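PDB 6NQ4: HAD superfamily hydrolase from Brucella suis biovar 1, which probably acts as a phosphatase of the haloacid dehalogenase superfamily, hydrolysing phosphate esters of a substrate that is not established. Local coordinates for residues D183-R188 and A272-N277; C179-I184 and I193-A198; V139-A144 and Q168-R173; F120-E125 and V147-L152. One frame throughout, in Å; residues are numbered along the deposited sequence.

Contact 1: D183-R188 and A272-N277; sequences DIMVER and ADYAVN. With EDO (1,2-ethanediol), chain C.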
loop_
_atom_site.group_PDB
_atom_site.type_symbol
_atom_site.label_atom_id
_atom_site.label_comp_id
_atom_site.label_asym_id
_atom_site.label_seq_id
_atom_site.Cartn_x
_atom_site.Cartn_y
_atom_site.Cartn_z
ATOM N N ASP A 183 -1.705 -4.652 3.711
ATOM C CA ASP A 183 -3.032 -5.105 3.276
ATOM C C ASP A 183 -3.232 -6.574 3.652
ATOM O O ASP A 183 -2.293 -7.372 3.621
ATOM C CB ASP A 183 -3.166 -5.016 1.747
ATOM C CG ASP A 183 -3.193 -3.576 1.198
ATOM O OD1 ASP A 183 -3.228 -2.603 1.979
ATOM O OD2 ASP A 183 -3.188 -3.439 -0.057
ATOM N N ILE A 184 -4.476 -6.940 3.997
ATOM C CA ILE A 184 -4.794 -8.345 4.246
ATOM C C ILE A 184 -5.066 -9.077 2.938
ATOM O O ILE A 184 -4.564 -10.185 2.709
ATOM C CB ILE A 184 -5.993 -8.452 5.203
ATOM C CG1 ILE A 184 -5.717 -7.688 6.496
ATOM C CG2 ILE A 184 -6.371 -9.938 5.436
ATOM C CD1 ILE A 184 -4.453 -8.106 7.178
ATOM N N MET A 185 -5.879 -8.479 2.076
ATOM C CA MET A 185 -6.152 -9.006 0.741
ATOM C C MET A 185 -6.040 -7.865 -0.249
ATOM O O MET A 185 -6.032 -6.688 0.125
ATOM C CB MET A 185 -7.559 -9.625 0.607
ATOM C CG MET A 185 -7.846 -10.708 1.634
ATOM S SD MET A 185 -9.230 -11.775 1.168
ATOM C CE MET A 185 -8.339 -12.959 0.134
ATOM N N VAL A 186 -5.953 -8.232 -1.525
ATOM C CA VAL A 186 -5.982 -7.279 -2.626
ATOM C C VAL A 186 -6.762 -7.907 -3.767
ATOM O O VAL A 186 -6.821 -9.133 -3.906
ATOM C CB VAL A 186 -4.546 -6.892 -3.083
ATOM C CG1 VAL A 186 -3.846 -8.066 -3.758
ATOM C CG2 VAL A 186 -4.538 -5.650 -3.993
ATOM N N GLU A 187 -7.367 -7.070 -4.584
ATOM C CA GLU A 187 -8.010 -7.597 -5.773
ATOM C C GLU A 187 -6.978 -7.887 -6.858
ATOM O O GLU A 187 -5.903 -7.266 -6.929
ATOM C CB GLU A 187 -9.079 -6.637 -6.289
ATOM C CG GLU A 187 -8.538 -5.267 -6.642
ATOM C CD GLU A 187 -8.646 -4.306 -5.480
ATOM O OE1 GLU A 187 -7.655 -4.180 -4.705
ATOM O OE2 GLU A 187 -9.747 -3.697 -5.337
ATOM N N ARG A 188 -7.296 -8.857 -7.686
ATOM C CA ARG A 188 -6.530 -9.146 -8.896
ATOM C C ARG A 188 -7.571 -9.527 -9.938
ATOM O O ARG A 188 -8.047 -10.670 -9.966
ATOM C CB ARG A 188 -5.510 -10.256 -8.677
ATOM C CG ARG A 188 -4.490 -10.339 -9.824
ATOM C CD ARG A 188 -3.382 -11.340 -9.486
ATOM N NE ARG A 188 -2.520 -10.829 -8.427
ATOM C CZ ARG A 188 -1.761 -11.595 -7.649
ATOM N NH1 ARG A 188 -1.753 -12.906 -7.818
ATOM N NH2 ARG A 188 -1.013 -11.047 -6.705
ATOM N N ALA A 272 -8.462 -4.315 1.267
ATOM C CA ALA A 272 -7.595 -4.204 2.432
ATOM C C ALA A 272 -8.346 -4.353 3.749
ATOM O O ALA A 272 -7.713 -4.599 4.784
ATOM C CB ALA A 272 -6.850 -2.861 2.420
ATOM N N ASP A 273 -9.674 -4.219 3.738
ATOM C CA ASP A 273 -10.501 -4.313 4.937
ATOM C C ASP A 273 -11.053 -5.716 5.178
ATOM O O ASP A 273 -11.775 -5.914 6.161
ATOM C CB ASP A 273 -11.690 -3.347 4.835
ATOM C CG ASP A 273 -11.280 -1.889 4.886
ATOM O OD1 ASP A 273 -10.296 -1.559 5.589
ATOM O OD2 ASP A 273 -11.964 -1.069 4.236
ATOM N N TYR A 274 -10.763 -6.674 4.299
ATOM C CA TYR A 274 -11.195 -8.052 4.513
ATOM C C TYR A 274 -10.423 -8.671 5.675
ATOM O O TYR A 274 -9.281 -8.304 5.961
ATOM C CB TYR A 274 -11.001 -8.883 3.236
ATOM C CG TYR A 274 -12.155 -8.800 2.247
ATOM C CD1 TYR A 274 -12.422 -7.626 1.545
ATOM C CD2 TYR A 274 -12.966 -9.910 1.997
ATOM C CE1 TYR A 274 -13.474 -7.551 0.636
ATOM C CE2 TYR A 274 -14.029 -9.843 1.093
ATOM C CZ TYR A 274 -14.272 -8.661 0.413
ATOM O OH TYR A 274 -15.314 -8.578 -0.486
ATOM N N ALA A 275 -11.068 -9.598 6.370
ATOM C CA ALA A 275 -10.452 -10.290 7.492
ATOM C C ALA A 275 -9.725 -11.551 7.012
ATOM O O ALA A 275 -9.888 -11.999 5.876
ATOM C CB ALA A 275 -11.510 -10.638 8.542
ATOM N N VAL A 276 -8.919 -12.130 7.908
ATOM C CA VAL A 276 -8.160 -13.342 7.599
ATOM C C VAL A 276 -9.047 -14.563 7.374
ATOM O O VAL A 276 -8.580 -15.572 6.831
ATOM C CB VAL A 276 -7.036 -13.539 8.645
ATOM C CG1 VAL A 276 -6.277 -14.852 8.428
ATOM C CG2 VAL A 276 -6.070 -12.369 8.590
ATOM N N ASN A 277 -10.323 -14.499 7.741
ATOM C CA ASN A 277 -11.261 -15.551 7.366
ATOM C C ASN A 277 -11.961 -15.275 6.040
ATOM O O ASN A 277 -12.853 -16.035 5.653
ATOM C CB ASN A 277 -12.282 -15.798 8.483
ATOM C CG ASN A 277 -13.258 -14.652 8.651
ATOM O OD1 ASN A 277 -13.047 -13.551 8.134
ATOM N ND2 ASN A 277 -14.339 -14.907 9.385
HETATM C C1 EDO C . -0.759 -4.655 -4.048
HETATM O O1 EDO C . 0.056 -5.836 -3.968
HETATM C C2 EDO C . -1.049 -4.142 -2.640
HETATM O O2 EDO C . -1.821 -5.096 -1.872
#

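Contact 2: C179-I184 and I193-A198; sequences CANPDI and IWCAGA. With EDO (1,2-ethanediol), chain F; EDO (1,2-ethanediol), chain C.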
loop_
_atom_site.group_PDB
_atom_site.type_symbol
_atom_site.label_atom_id
_atom_site.label_comp_id
_atom_site.label_asym_id
_atom_site.label_seq_id
_atom_site.Cartn_x
_atom_site.Cartn_y
_atom_site.Cartn_z
ATOM N N CYS A 179 6.924 -6.528 7.737
ATOM C CA CYS A 179 5.825 -6.720 6.796
ATOM C C CYS A 179 5.895 -5.607 5.760
ATOM O O CYS A 179 5.718 -4.430 6.105
ATOM C CB CYS A 179 4.480 -6.660 7.522
ATOM S SG CYS A 179 3.050 -6.721 6.400
ATOM N N ALA A 180 6.123 -5.978 4.494
ATOM C CA ALA A 180 6.269 -4.983 3.429
ATOM C C ALA A 180 4.945 -4.546 2.805
ATOM O O ALA A 180 4.944 -3.638 1.963
ATOM C CB ALA A 180 7.207 -5.490 2.322
ATOM N N ASN A 181 3.820 -5.163 3.182
ATOM C CA ASN A 181 2.513 -4.792 2.638
ATOM C C ASN A 181 1.470 -5.041 3.719
ATOM O O ASN A 181 1.049 -6.188 3.931
ATOM C CB ASN A 181 2.191 -5.597 1.382
ATOM C CG ASN A 181 0.794 -5.338 0.872
ATOM O OD1 ASN A 181 0.076 -4.466 1.389
ATOM N ND2 ASN A 181 0.390 -6.094 -0.159
ATOM N N PRO A 182 0.989 -3.985 4.386
ATOM C CA PRO A 182 -0.017 -4.145 5.450
ATOM C C PRO A 182 -1.367 -4.691 5.004
ATOM O O PRO A 182 -2.136 -5.104 5.883
ATOM C CB PRO A 182 -0.191 -2.707 5.980
ATOM C CG PRO A 182 1.028 -1.995 5.597
ATOM C CD PRO A 182 1.496 -2.603 4.311
ATOM N N ASP A 183 -1.705 -4.652 3.711
ATOM C CA ASP A 183 -3.032 -5.105 3.276
ATOM C C ASP A 183 -3.232 -6.574 3.652
ATOM O O ASP A 183 -2.293 -7.372 3.621
ATOM C CB ASP A 183 -3.166 -5.016 1.747
ATOM C CG ASP A 183 -3.193 -3.576 1.198
ATOM O OD1 ASP A 183 -3.228 -2.603 1.979
ATOM O OD2 ASP A 183 -3.188 -3.439 -0.057
ATOM N N ILE A 184 -4.476 -6.940 3.997
ATOM C CA ILE A 184 -4.794 -8.345 4.246
ATOM C C ILE A 184 -5.066 -9.077 2.938
ATOM O O ILE A 184 -4.564 -10.185 2.709
ATOM C CB ILE A 184 -5.993 -8.452 5.203
ATOM C CG1 ILE A 184 -5.717 -7.688 6.496
ATOM C CG2 ILE A 184 -6.371 -9.938 5.436
ATOM C CD1 ILE A 184 -4.453 -8.106 7.178
ATOM N N ILE A 193 -6.861 -11.927 -3.359
ATOM C CA ILE A 193 -5.565 -12.559 -3.161
ATOM C C ILE A 193 -5.045 -12.181 -1.780
ATOM O O ILE A 193 -5.059 -11.001 -1.407
ATOM C CB ILE A 193 -4.588 -12.054 -4.240
ATOM C CG1 ILE A 193 -5.140 -12.311 -5.650
ATOM C CG2 ILE A 193 -3.220 -12.667 -4.061
ATOM C CD1 ILE A 193 -5.276 -13.772 -5.999
ATOM N N TRP A 194 -4.518 -13.166 -1.052
ATOM C CA TRP A 194 -3.948 -12.901 0.262
ATOM C C TRP A 194 -2.626 -12.152 0.128
ATOM O O TRP A 194 -1.830 -12.442 -0.770
ATOM C CB TRP A 194 -3.685 -14.219 0.990
ATOM C CG TRP A 194 -4.937 -14.945 1.345
ATOM C CD1 TRP A 194 -5.405 -16.097 0.778
ATOM C CD2 TRP A 194 -5.888 -14.565 2.339
ATOM N NE1 TRP A 194 -6.601 -16.449 1.352
ATOM C CE2 TRP A 194 -6.915 -15.538 2.327
ATOM C CE3 TRP A 194 -5.978 -13.501 3.235
ATOM C CZ2 TRP A 194 -8.027 -15.470 3.175
ATOM C CZ3 TRP A 194 -7.081 -13.437 4.080
ATOM C CH2 TRP A 194 -8.088 -14.417 4.047
ATOM N N CYS A 195 -2.384 -11.215 1.043
ATOM C CA CYS A 195 -1.187 -10.382 1.027
ATOM C C CYS A 195 -0.359 -10.598 2.288
ATOM O O CYS A 195 -0.759 -11.289 3.228
ATOM C CB CYS A 195 -1.570 -8.908 0.948
ATOM S SG CYS A 195 -2.444 -8.434 -0.534
ATOM N N ALA A 196 0.800 -9.933 2.322
ATOM C CA ALA A 196 1.724 -10.065 3.444
ATOM C C ALA A 196 1.061 -9.718 4.767
ATOM O O ALA A 196 1.400 -10.304 5.800
ATOM C CB ALA A 196 2.927 -9.154 3.228
ATOM N N GLY A 197 0.142 -8.745 4.764
ATOM C CA GLY A 197 -0.496 -8.323 5.996
ATOM C C GLY A 197 -1.270 -9.436 6.673
ATOM O O GLY A 197 -1.415 -9.442 7.902
ATOM N N ALA A 198 -1.813 -10.372 5.889
ATOM C CA ALA A 198 -2.490 -11.516 6.492
ATOM C C ALA A 198 -1.515 -12.351 7.310
ATOM O O ALA A 198 -1.852 -12.822 8.405
ATOM C CB ALA A 198 -3.106 -12.360 5.385
HETATM C C1 EDO F . -5.528 -17.785 -3.256
HETATM O O1 EDO F . -5.593 -18.563 -2.053
HETATM C C2 EDO F . -5.677 -16.312 -2.892
HETATM O O2 EDO F . -4.437 -15.793 -2.349
HETATM C C1 EDO C . -0.759 -4.655 -4.048
HETATM O O1 EDO C . 0.056 -5.836 -3.968
HETATM C C2 EDO C . -1.049 -4.142 -2.640
HETATM O O2 EDO C . -1.821 -5.096 -1.872
HETATM O O HOH W 1 1.791 -8.729 -0.189
#

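Contact 3: V139-A144 and Q168-R173; sequences VEEFEA and QRLRSR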
loop_
_atom_site.group_PDB
_atom_site.type_symbol
_atom_site.label_atom_id
_atom_site.label_comp_id
_atom_site.label_asym_id
_atom_site.label_seq_id
_atom_site.Cartn_x
_atom_site.Cartn_y
_atom_site.Cartn_z
ATOM N N VAL A 139 18.983 -15.860 3.381
ATOM C CA VAL A 139 19.474 -17.122 3.906
ATOM C C VAL A 139 18.310 -18.083 4.112
ATOM O O VAL A 139 17.138 -17.719 3.995
ATOM C CB VAL A 139 20.299 -16.939 5.200
ATOM C CG1 VAL A 139 21.489 -16.017 4.954
ATOM C CG2 VAL A 139 19.429 -16.389 6.330
ATOM N N GLU A 140 18.657 -19.336 4.375
ATOM C CA GLU A 140 17.667 -20.337 4.725
ATOM C C GLU A 140 17.023 -19.994 6.058
ATOM O O GLU A 140 17.587 -19.275 6.884
ATOM C CB GLU A 140 18.335 -21.701 4.883
ATOM C CG GLU A 140 19.101 -22.157 3.674
ATOM C CD GLU A 140 18.243 -22.944 2.718
ATOM O OE1 GLU A 140 17.002 -22.894 2.850
ATOM O OE2 GLU A 140 18.815 -23.624 1.842
ATOM N N GLU A 141 15.843 -20.572 6.281
ATOM C CA GLU A 141 15.116 -20.359 7.529
ATOM C C GLU A 141 15.992 -20.602 8.762
ATOM O O GLU A 141 16.024 -19.778 9.684
ATOM C CB GLU A 141 13.899 -21.286 7.563
ATOM C CG GLU A 141 13.005 -21.042 8.762
ATOM C CD GLU A 141 11.992 -22.150 8.987
ATOM O OE1 GLU A 141 11.628 -22.847 8.014
ATOM O OE2 GLU A 141 11.568 -22.319 10.149
ATOM N N PHE A 142 16.715 -21.728 8.796
ATOM C CA PHE A 142 17.496 -22.087 9.981
ATOM C C PHE A 142 18.650 -21.122 10.259
ATOM O O PHE A 142 19.155 -21.091 11.388
ATOM C CB PHE A 142 17.977 -23.543 9.885
ATOM C CG PHE A 142 19.223 -23.739 9.047
ATOM C CD1 PHE A 142 20.478 -23.764 9.645
ATOM C CD2 PHE A 142 19.140 -23.929 7.672
ATOM C CE1 PHE A 142 21.630 -23.958 8.886
ATOM C CE2 PHE A 142 20.282 -24.113 6.906
ATOM C CZ PHE A 142 21.534 -24.133 7.518
ATOM N N GLU A 143 19.053 -20.319 9.266
ATOM C CA GLU A 143 20.173 -19.386 9.368
ATOM C C GLU A 143 19.745 -17.960 9.680
ATOM O O GLU A 143 20.607 -17.106 9.915
ATOM C CB GLU A 143 20.927 -19.345 8.033
ATOM C CG GLU A 143 21.499 -20.676 7.607
ATOM C CD GLU A 143 22.029 -20.678 6.176
ATOM O OE1 GLU A 143 21.320 -20.210 5.253
ATOM O OE2 GLU A 143 23.159 -21.165 5.972
ATOM N N ALA A 144 18.454 -17.674 9.655
ATOM C CA ALA A 144 18.008 -16.294 9.616
ATOM C C ALA A 144 18.029 -15.657 10.999
ATOM O O ALA A 144 17.822 -16.318 12.023
ATOM C CB ALA A 144 16.606 -16.223 9.028
ATOM N N GLN A 168 4.826 -20.337 13.391
ATOM C CA GLN A 168 5.068 -20.816 14.749
ATOM C C GLN A 168 6.553 -21.021 15.006
ATOM O O GLN A 168 7.056 -20.673 16.084
ATOM C CB GLN A 168 4.317 -22.126 14.974
ATOM C CG GLN A 168 2.812 -21.970 15.070
ATOM C CD GLN A 168 2.075 -23.295 15.153
ATOM O OE1 GLN A 168 2.648 -24.366 14.930
ATOM N NE2 GLN A 168 0.791 -23.225 15.462
ATOM N N ARG A 169 7.270 -21.601 14.031
ATOM C CA ARG A 169 8.701 -21.832 14.221
ATOM C C ARG A 169 9.450 -20.521 14.348
ATOM O O ARG A 169 10.328 -20.381 15.210
ATOM C CB ARG A 169 9.285 -22.644 13.068
ATOM C CG ARG A 169 8.907 -24.109 13.070
ATOM C CD ARG A 169 9.805 -24.908 12.131
ATOM N NE ARG A 169 9.781 -24.445 10.739
ATOM C CZ ARG A 169 8.895 -24.836 9.827
ATOM N NH1 ARG A 169 7.926 -25.693 10.145
ATOM N NH2 ARG A 169 8.972 -24.368 8.590
ATOM N N LEU A 170 9.104 -19.540 13.508
ATOM C CA LEU A 170 9.813 -18.262 13.523
ATOM C C LEU A 170 9.537 -17.522 14.823
ATOM O O LEU A 170 10.447 -16.924 15.422
ATOM C CB LEU A 170 9.348 -17.417 12.341
ATOM C CG LEU A 170 9.652 -18.019 10.963
ATOM C CD1 LEU A 170 8.927 -17.218 9.865
ATOM C CD2 LEU A 170 11.144 -18.029 10.676
ATOM N N ARG A 171 8.282 -17.570 15.270
ATOM C CA ARG A 171 7.902 -16.907 16.509
ATOM C C ARG A 171 8.638 -17.516 17.698
ATOM O O ARG A 171 9.107 -16.792 18.585
ATOM C CB ARG A 171 6.383 -16.990 16.677
ATOM C CG ARG A 171 5.805 -16.053 17.734
ATOM C CD ARG A 171 5.782 -16.679 19.110
ATOM N NE ARG A 171 5.627 -15.653 20.131
ATOM C CZ ARG A 171 5.598 -15.890 21.435
ATOM N NH1 ARG A 171 5.707 -17.135 21.886
ATOM N NH2 ARG A 171 5.455 -14.882 22.283
ATOM N N SER A 172 8.777 -18.845 17.719
ATOM C CA SER A 172 9.481 -19.500 18.818
ATOM C C SER A 172 10.953 -19.130 18.868
ATOM O O SER A 172 11.580 -19.273 19.926
ATOM C CB SER A 172 9.331 -21.016 18.717
ATOM O OG SER A 172 7.988 -21.381 18.960
ATOM N N ARG A 173 11.516 -18.655 17.753
ATOM C CA ARG A 173 12.892 -18.178 17.725
ATOM C C ARG A 173 12.981 -16.676 17.938
ATOM O O ARG A 173 14.070 -16.105 17.823
ATOM C CB ARG A 173 13.583 -18.584 16.424
ATOM C CG ARG A 173 13.820 -20.082 16.339
ATOM C CD ARG A 173 14.301 -20.479 14.966
ATOM N NE ARG A 173 15.506 -19.734 14.602
ATOM C CZ ARG A 173 15.880 -19.482 13.354
ATOM N NH1 ARG A 173 15.141 -19.914 12.343
ATOM N NH2 ARG A 173 16.988 -18.787 13.113
HETATM O O HOH W 2 12.949 -21.722 12.285
#

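Contact 4: F120-E125 and V147-L152; sequences FHIGCE and VVCTGL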
loop_
_atom_site.group_PDB
_atom_site.type_symbol
_atom_site.label_atom_id
_atom_site.label_comp_id
_atom_site.label_asym_id
_atom_site.label_seq_id
_atom_site.Cartn_x
_atom_site.Cartn_y
_atom_site.Cartn_z
ATOM N N PHE A 120 15.419 -14.091 6.249
ATOM C CA PHE A 120 14.585 -15.110 5.628
ATOM C C PHE A 120 13.441 -14.415 4.893
ATOM O O PHE A 120 12.633 -13.706 5.513
ATOM C CB PHE A 120 14.045 -16.057 6.698
ATOM C CG PHE A 120 13.092 -17.091 6.181
ATOM C CD1 PHE A 120 13.489 -18.027 5.228
ATOM C CD2 PHE A 120 11.789 -17.132 6.654
ATOM C CE1 PHE A 120 12.587 -18.997 4.775
ATOM C CE2 PHE A 120 10.896 -18.101 6.213
ATOM C CZ PHE A 120 11.294 -19.026 5.275
ATOM N N HIS A 121 13.376 -14.623 3.580
ATOM C CA HIS A 121 12.377 -13.992 2.722
ATOM C C HIS A 121 11.121 -14.856 2.639
ATOM O O HIS A 121 11.205 -16.055 2.343
ATOM C CB HIS A 121 12.971 -13.822 1.319
ATOM C CG HIS A 121 12.003 -13.324 0.289
ATOM N ND1 HIS A 121 11.545 -12.023 0.259
ATOM C CD2 HIS A 121 11.436 -13.950 -0.773
ATOM C CE1 HIS A 121 10.738 -11.867 -0.778
ATOM N NE2 HIS A 121 10.660 -13.019 -1.424
ATOM N N ILE A 122 9.965 -14.241 2.880
ATOM C CA ILE A 122 8.672 -14.860 2.610
ATOM C C ILE A 122 8.019 -14.000 1.537
ATOM O O ILE A 122 7.652 -12.847 1.791
ATOM C CB ILE A 122 7.781 -14.952 3.856
ATOM C CG1 ILE A 122 8.487 -15.701 4.990
ATOM C CG2 ILE A 122 6.469 -15.668 3.493
ATOM C CD1 ILE A 122 7.722 -15.655 6.314
ATOM N N GLY A 123 7.874 -14.554 0.344
ATOM C CA GLY A 123 7.285 -13.837 -0.767
ATOM C C GLY A 123 7.746 -14.444 -2.075
ATOM O O GLY A 123 8.557 -15.374 -2.111
ATOM N N CYS A 124 7.238 -13.874 -3.161
ATOM C CA CYS A 124 7.547 -14.453 -4.462
ATOM C C CYS A 124 8.919 -13.995 -4.965
ATOM O O CYS A 124 9.593 -13.155 -4.355
ATOM C CB CYS A 124 6.433 -14.151 -5.462
ATOM S SG CYS A 124 6.344 -12.429 -5.931
ATOM N N GLU A 125 9.335 -14.565 -6.102
ATOM C CA GLU A 125 10.629 -14.220 -6.687
ATOM C C GLU A 125 10.682 -12.764 -7.139
ATOM O O GLU A 125 11.694 -12.087 -6.939
ATOM C CB GLU A 125 10.923 -15.145 -7.859
ATOM C CG GLU A 125 12.334 -15.016 -8.373
ATOM C CD GLU A 125 12.620 -15.973 -9.502
ATOM O OE1 GLU A 125 13.293 -15.557 -10.464
ATOM O OE2 GLU A 125 12.167 -17.137 -9.430
ATOM N N VAL A 147 13.122 -11.733 9.595
ATOM C CA VAL A 147 12.214 -12.139 8.527
ATOM C C VAL A 147 11.734 -10.894 7.796
ATOM O O VAL A 147 11.432 -9.877 8.426
ATOM C CB VAL A 147 11.003 -12.903 9.104
ATOM C CG1 VAL A 147 10.045 -13.275 7.992
ATOM C CG2 VAL A 147 11.461 -14.140 9.864
ATOM N N VAL A 148 11.650 -10.974 6.469
ATOM C CA VAL A 148 10.974 -9.959 5.664
ATOM C C VAL A 148 9.902 -10.655 4.858
ATOM O O VAL A 148 10.192 -11.602 4.112
ATOM C CB VAL A 148 11.950 -9.203 4.753
ATOM C CG1 VAL A 148 11.200 -8.200 3.875
ATOM C CG2 VAL A 148 13.007 -8.475 5.598
ATOM N N CYS A 149 8.668 -10.198 5.007
ATOM C CA CYS A 149 7.538 -10.793 4.312
ATOM C C CYS A 149 6.988 -9.776 3.327
ATOM O O CYS A 149 6.413 -8.751 3.723
ATOM C CB CYS A 149 6.470 -11.218 5.310
ATOM S SG CYS A 149 5.022 -11.954 4.528
ATOM N N THR A 150 7.157 -10.067 2.042
ATOM C CA THR A 150 6.561 -9.251 0.990
ATOM C C THR A 150 5.229 -9.806 0.513
ATOM O O THR A 150 4.467 -9.068 -0.111
ATOM C CB THR A 150 7.499 -9.166 -0.218
ATOM O OG1 THR A 150 7.753 -10.490 -0.711
ATOM C CG2 THR A 150 8.812 -8.486 0.155
ATOM N N GLY A 151 4.921 -11.068 0.810
ATOM C CA GLY A 151 3.701 -11.698 0.332
ATOM C C GLY A 151 3.787 -13.199 0.541
ATOM O O GLY A 151 4.664 -13.685 1.246
ATOM N N LEU A 152 2.874 -13.923 -0.083
ATOM C CA LEU A 152 2.946 -15.379 -0.023
ATOM C C LEU A 152 3.861 -15.888 -1.144
ATOM O O LEU A 152 4.049 -15.225 -2.166
ATOM C CB LEU A 152 1.545 -16.005 -0.140
ATOM C CG LEU A 152 0.637 -15.961 1.099
ATOM C CD1 LEU A 152 0.310 -14.538 1.567
ATOM C CD2 LEU A 152 -0.640 -16.746 0.801
#

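Contact 1: D183-R188 and A272-N277
Ile-184 drives its branched side chain against the main chain of loop 272-277, where its CB lies 3.4 Å from Tyr-274 O. With CG1 set beside its own backbone N (chi1 -56°), the other branch is turned along the loop, and CG2 ends 4.0 Å from Val-276 CG2, the two side chains meeting at about a right angle. One residue on, Met-185 attends to the tyrosine itself. Its first two torsions (chi1 -55°, chi2 -162°) bring SD to 4.0 Å from Tyr-274 CB, at the root of the aromatic side chain. The sulfur stands 5.0 Å from the ring centroid, oblique to the ring, in a Met-aromatic contact, while the phenol end leads away. At the other end, Ala-272 places its methyl carbon CB 3.7 Å from Asp-183 OD1, alongside the carboxylate. That oxygen accepts a hydrogen bond from Asn-76 ND2, and OD2 takes one from O2 of an ethanediol, probably from the crystallisation liquor, at 2.8 Å, so both oxygens have a partner in this crystal. No hydrogen bond joins the two segments: the fit rests on van der Waals contact, the sulfur's included. Helix 196-205 borders the patch, Arg-201 touching both Ile-184 and Val-276, and Ala-198 touching Ile-184. The arrangement joins the start of the two-stranded antiparallel sheet 185-188/191-194 to a loop that follows strand 261-265 of the six-stranded core sheet. It is consistent with the cap-to-core interface of haloacid dehalogenase-like hydrolases, beside which the active-site cleft lies.

Contact 2: C179-I184 and I193-A198
Asn-181 ND2 is used twice: it donates to a water 3.0 Å away, which also accepts from Ala-196 N and so bridges the two segments, and to O2 of the ethanediol that binds Asp-183. The same amide nitrogen lies 3.6 Å from Cys-195 CB. A side chain extended away from its backbone N (chi1 174°) carries the amide there and leaves OD1 to turn back on its own segment. Asp-183 N reaches this oxygen at 2.9 Å, approaching from above the carbonyl plane, 50° out of it. The bond closes an Asx turn, so one asparagine shapes its loop and, through the water, links it to the start of helix 196-205.

The backbone joins in where the loop runs into the antiparallel hairpin made by strands 185-188 and 191-194. Cys-195 N donates to Ile-184 O at 2.9 Å with an N-H...O angle of 156°, a rung at the open end of that hairpin. Around it Ile-184 shows further sides of its branches. Its CG2 lies in the ring plane of Trp-194, at the edge, 3.8 Å from CZ3, and its CD1 comes to 3.4 Å from Gly-197 O in the first helical turn. Gly-197, with no side chain, lets this turn come close to the loop carbonyls, Pro-182 O lying 3.6 Å from Gly-197 CA. Farther back, Cys-179 SG rests 4.0 Å from Ala-196 CB, near the end of strand 177-179. The backbone N of Trp-194 donates almost straight to O2 of a second ethanediol, which lies beside the five-membered ring at CD1.

Contact 3: V139-A144 and Q168-R173
Glu-141 opens the short 3-10 segment 141-143 and does most of the work, with its side chain as well as its carbonyl. Its chain is extended from CG outward, with CG pointing away from the backbone N (chi1 -174°), and it carries the carboxylate across to Arg-169. There the guanidinium grips it side-on in a salt bridge: NE meets OE2 at 2.8 Å on the syn lone pair, and NH2 meets OE1 at 3.1 Å. The two planes are 27° apart, close to coplanar, which suits such a paired grip. Lower in the chain, Glu-141 CG lies 4.0 Å from Leu-170 CD2.

The carbonyl of Glu-141 accepts Arg-173 NH1 at 2.8 Å, in the guanidinium plane, and Ala-144 N from the opposite face of its own plane. A water joins the two systems, donating to Glu-141 OE2 at 2.6 Å and accepting from Arg-173 NH1. Next come Phe-142, whose ring has Glu-143 CG over its centre, and Ala-144, which packs on Phe-120 of strand 118-122. A side-on arginine-glutamate salt bridge and an arginine-carbonyl bond together join the end of helix 164-172 to the connection between strands 137-138 and 146-149 of an α/β domain.

Contact 4: F120-E125 and V147-L152
The imidazole of His-121 meets Thr-150 obliquely, its CE1 lying 3.3 Å from Thr-150 OG1, while Gly-123 N sits over one face, 3.6 Å above the ring plane and offset toward the rim. The Tyr-131 ring also meets it, the two planes at about 80°. With CG opposite the backbone N (chi1 174°), the imidazole reaches forward beside the loop after its strand. NE2 donates near the ring plane to Cys-124 O at 3.1 Å, and ND1 is hydrogen-bonded to Tyr-131 OH, so both nitrogens are fixed and the rotation of the ring is set. The threonine hydroxyl, for its part, is hydrogen-bonded to Glu-127 OE1, which also receives Cys-124 N.

Phe-120, whose ring belongs to the other face of the sheet, takes Val-147 CG2 at its edge, 4.4 Å from CD2. On that same face Ile-122 stretches back, CD1 lying 3.7 Å from Val-147 CG1, and also touches Cys-149 SG with its CG2. Helices 164-172 and 196-205 pack on this apolar face, through Leu-170 and Leu-199 among others.

Between these two layers of side chains the strands run parallel, their short axes 18° apart. Val-148 N donates to Phe-120 O at 3.1 Å, and Val-148 O accepts Ile-122 N at 2.9 Å. Ile-122 O then takes Thr-150 N at 2.8 Å and, weakly, Gly-151 N, carrying the pairing just past the strand ends. Such a parallel ladder, with loops at the C-terminal strand ends, is typical of an α/β sheet, here the five-stranded one of the probable cap domain.

How the contacts relate
Contacts 1 and 2 share Asp-183 and Ile-184, and a probable hydrogen bond between Val-186 O and Ile-193 N (2.8 Å) continues the hairpin between them. Contact 4 meets contact 2 through a probable hydrogen bond from Ala-180 N, just past strand 177-179, to Cys-149 O (2.9 Å). Contact 3 packs on contact 4, Ala-144 CB lying 3.5 Å from Phe-120 CB; its centre is about 26 Å from that of contact 1. In the order 3, 4, 2, 1 the contacts run from the surface toward the likely active site. There a phosphate ion, probably from the crystallisation liquor but perhaps marking the pocket, approaches the Asp-183 side chain (nearest atoms about 3 Å apart), and Val-186 touches Trp-44, which binds the sodium ion with Asp-42 and Asp-246.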